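Local coordinates for protein 5-Carboxyvanillate Decarboxylase (PDB 4QRN) that probably catalyses the metal-dependent decarboxylation of 5-carboxyvanillate, here with manganese and a nitro analogue bound in its active site, at residues N180-G185 with T213-M218. Sequence-based numbering, arbitrary orientation.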
ATOM      1  N   ASN A 180      -6.801 -14.402   9.551  1.00  6.88           N
ATOM      2  CA  ASN A 180      -6.570 -14.139   8.137  1.00  7.24           C
ATOM      3  C   ASN A 180      -7.392 -12.951   7.702  1.00  7.03           C
ATOM      4  O   ASN A 180      -8.326 -13.051   6.902  1.00  7.88           O
ATOM      5  CB  ASN A 180      -6.890 -15.416   7.374  1.00  8.15           C
ATOM      6  CG  ASN A 180      -6.112 -16.553   7.916  1.00  9.17           C
ATOM      7  OD1 ASN A 180      -4.884 -16.544   7.807  1.00  9.75           O
ATOM      8  ND2 ASN A 180      -6.791 -17.515   8.568  1.00 10.10           N
ATOM      9  N   SER A 181      -7.064 -11.810   8.293  1.00  7.45           N
ATOM     10  CA  SER A 181      -7.691 -10.531   8.043  1.00  8.05           C
ATOM     11  C   SER A 181      -9.213 -10.631   8.153  1.00  7.33           C
ATOM     12  O   SER A 181      -9.687 -11.148   9.162  1.00  7.79           O
ATOM     13  CB  SER A 181      -7.152  -9.882   6.764  1.00  8.22           C
ATOM     14  OG  SER A 181      -7.335  -8.494   6.854  1.00  8.03           O
ATOM     15  N   HIS A 182      -9.978 -10.048   7.223  1.00  7.35           N
ATOM     16  CA  HIS A 182     -11.421  -9.912   7.429  1.00  7.90           C
ATOM     17  C   HIS A 182     -12.122 -11.269   7.583  1.00  7.08           C
ATOM     18  O   HIS A 182     -11.649 -12.310   7.125  1.00  7.89           O
ATOM     19  CB  HIS A 182     -12.072  -9.141   6.257  1.00  7.83           C
ATOM     20  CG  HIS A 182     -12.163  -9.930   4.995  1.00  7.31           C
ATOM     21  ND1 HIS A 182     -13.294 -10.638   4.632  1.00  8.15           N
ATOM     22  CD2 HIS A 182     -11.246 -10.125   4.013  1.00  8.22           C
ATOM     23  CE1 HIS A 182     -13.058 -11.242   3.475  1.00  8.38           C
ATOM     24  NE2 HIS A 182     -11.827 -10.941   3.075  1.00  8.55           N
ATOM     25  N   THR A 183     -13.285 -11.222   8.233  1.00  7.29           N
ATOM     26  CA  THR A 183     -14.171 -12.372   8.259  1.00  8.04           C
ATOM     27  C   THR A 183     -15.453 -11.971   7.565  1.00  7.89           C
ATOM     28  O   THR A 183     -16.218 -11.136   8.073  1.00  8.40           O
ATOM     29  CB  THR A 183     -14.423 -12.870   9.711  1.00  8.81           C
ATOM     30  OG1 THR A 183     -13.205 -13.418  10.214  1.00  8.53           O
ATOM     31  CG2 THR A 183     -15.501 -13.956   9.763  1.00  8.98           C
ATOM     32  N   GLN A 184     -15.639 -12.515   6.367  1.00  7.96           N
ATOM     33  CA  GLN A 184     -16.855 -12.249   5.591  1.00  8.80           C
ATOM     34  C   GLN A 184     -17.124 -10.742   5.469  1.00  8.26           C
ATOM     35  O   GLN A 184     -18.259 -10.277   5.578  1.00  9.21           O
ATOM     36  CB  GLN A 184     -18.033 -13.035   6.170  1.00 10.38           C
ATOM     37  CG  GLN A 184     -17.774 -14.521   6.005  1.00 12.08           C
ATOM     38  CD  GLN A 184     -18.799 -15.387   6.691  1.00 13.25           C
ATOM     39  OE1 GLN A 184     -19.996 -15.178   6.531  1.00 15.56           O
ATOM     40  NE2 GLN A 184     -18.336 -16.361   7.467  1.00 13.29           N
ATOM     41  N   GLY A 185     -16.062  -9.995   5.207  1.00  8.54           N
ATOM     42  CA  GLY A 185     -16.177  -8.576   4.945  1.00  8.78           C
ATOM     43  C   GLY A 185     -16.219  -7.688   6.177  1.00  8.90           C
ATOM     44  O   GLY A 185     -16.364  -6.463   6.043  1.00  9.57           O
ATOM     45  N   THR A 213      -7.463 -12.438   0.660  1.00  7.17           N
ATOM     46  CA  THR A 213      -8.088 -11.684  -0.400  1.00  7.74           C
ATOM     47  C   THR A 213      -9.095 -10.682   0.178  1.00  7.24           C
ATOM     48  O   THR A 213      -9.732 -10.937   1.203  1.00  8.14           O
ATOM     49  CB  THR A 213      -8.821 -12.613  -1.390  1.00  8.60           C
ATOM     50  OG1 THR A 213      -9.659 -13.545  -0.686  1.00  8.76           O
ATOM     51  CG2 THR A 213      -7.830 -13.387  -2.233  1.00  9.28           C
ATOM     52  N   SER A 214      -9.233  -9.561  -0.510  1.00  7.50           N
ATOM     53  CA  SER A 214     -10.197  -8.554  -0.127  1.00  7.70           C
ATOM     54  C   SER A 214     -11.611  -9.116  -0.210  1.00  7.21           C
ATOM     55  O   SER A 214     -11.883 -10.021  -1.005  1.00  7.50           O
ATOM     56  CB  SER A 214     -10.091  -7.379  -1.099  1.00  8.68           C
ATOM     57  OG  SER A 214      -8.826  -6.737  -1.039  1.00  9.41           O
ATOM     58  N   PRO A 215     -12.529  -8.563   0.581  1.00  7.85           N
ATOM     59  CA  PRO A 215     -13.932  -8.953   0.441  1.00  7.85           C
ATOM     60  C   PRO A 215     -14.538  -8.461  -0.871  1.00  7.59           C
ATOM     61  O   PRO A 215     -13.955  -7.613  -1.556  1.00  7.64           O
ATOM     62  CB  PRO A 215     -14.594  -8.316   1.666  1.00  9.48           C
ATOM     63  CG  PRO A 215     -13.753  -7.092   1.938  1.00  9.43           C
ATOM     64  CD  PRO A 215     -12.341  -7.494   1.579  1.00  8.36           C
ATOM     65  N   ASP A 216     -15.703  -8.991  -1.210  1.00  8.23           N
ATOM     66  CA  ASP A 216     -16.364  -8.628  -2.446  1.00  8.26           C
ATOM     67  C   ASP A 216     -16.615  -7.125  -2.542  1.00  8.51           C
ATOM     68  O   ASP A 216     -16.702  -6.587  -3.650  1.00  9.33           O
ATOM     69  CB  ASP A 216     -17.684  -9.396  -2.583  1.00  9.58           C
ATOM     70  CG  ASP A 216     -17.500 -10.823  -3.066  1.00 10.85           C
ATOM     71  OD1 ASP A 216     -16.372 -11.258  -3.341  1.00 10.57           O
ATOM     72  OD2 ASP A 216     -18.523 -11.534  -3.177  1.00 13.46           O
ATOM     73  N   SER A 217     -16.740  -6.440  -1.407  1.00  9.44           N
ATOM     74  CA  SER A 217     -16.936  -4.987  -1.385  1.00 10.43           C
ATOM     75  C   SER A 217     -15.740  -4.186  -1.901  1.00 10.65           C
ATOM     76  O   SER A 217     -15.859  -2.990  -2.135  1.00 13.77           O
ATOM     77  CB  SER A 217     -17.212  -4.534   0.056  1.00 12.54           C
ATOM     78  OG  SER A 217     -16.114  -4.882   0.876  1.00 13.59           O
ATOM     79  N   MET A 218     -14.583  -4.819  -2.051  1.00  9.01           N
ATOM     80  CA  MET A 218     -13.358  -4.096  -2.405  1.00  9.81           C
ATOM     81  C   MET A 218     -12.543  -4.736  -3.517  1.00  9.24           C
ATOM     82  O   MET A 218     -11.668  -4.088  -4.089  1.00 10.64           O
ATOM     83  CB  MET A 218     -12.514  -3.967  -1.107  1.00 12.13           C
ATOM     84  CG  MET A 218     -11.393  -3.010  -1.079  1.00 14.39           C
ATOM     85  SD  MET A 218     -11.070  -2.608   0.652  1.00 14.07           S
ATOM     86  CE  MET A 218      -9.583  -1.647   0.305  1.00 17.30           C
TER
HETATM   87  O   HOH W   1     -12.071 -12.565   0.389  1.00  9.56           O
HETATM   88  O   HOH W   2     -17.004  -5.277   3.508  1.00 17.98           O
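His182 bonds to the backbone of Thr213 and lies against Pro215 in a buried loop-to-loop contact, made where the chain leaves two neighbouring parallel strands, 177-179 and 207-209. NE2 of His182 donates to O of Thr213 over 2.8 Å; the acceptor sits almost in the imidazole plane, and the donor lies in the carbonyl plane, although the bond is bent, with an N-H...O angle of 138°. The other ring nitrogen, ND1, accepts from N of Gly185 at 2.9 Å, the donor lying 25° out of the ring plane. One histidine thus ties down its own loop and the next one. CG of His182 lies between the backbone N and the carbonyl carbon (chi1 73°), which turns the ring toward 213-218, and bonds at both nitrogens are likely to hold its rotation. Pro215 covers a ring face, its CD standing 3.9 Å from the imidazole centroid in a CH-pi contact, while its CB meets CE1 of His182 and packs 3.7 Å from CA of Gly185. Both loops follow the C-terminal ends of strands in the (beta/alpha)8 barrel of the amidohydrolase fold, the end that carries the active site; the metal ligand His210 lies just upstream of Thr213, whose side chain is about 8 Å from the bound nitrobenzoate. With alanine in place of His182, the Thr213 carbonyl and the Gly185 N-H would probably lose these partners and a gap would open beside Pro215. A water joins NE2 of His182 to OG1 of Thr213 and O of Ser214; a second links O of Gly185 to OG of Ser217. Helix 233-248 packs alongside, its Glu237 accepting from the backbone N of His182, hydrogen-bonded to Ser181 OG and touching Pro215.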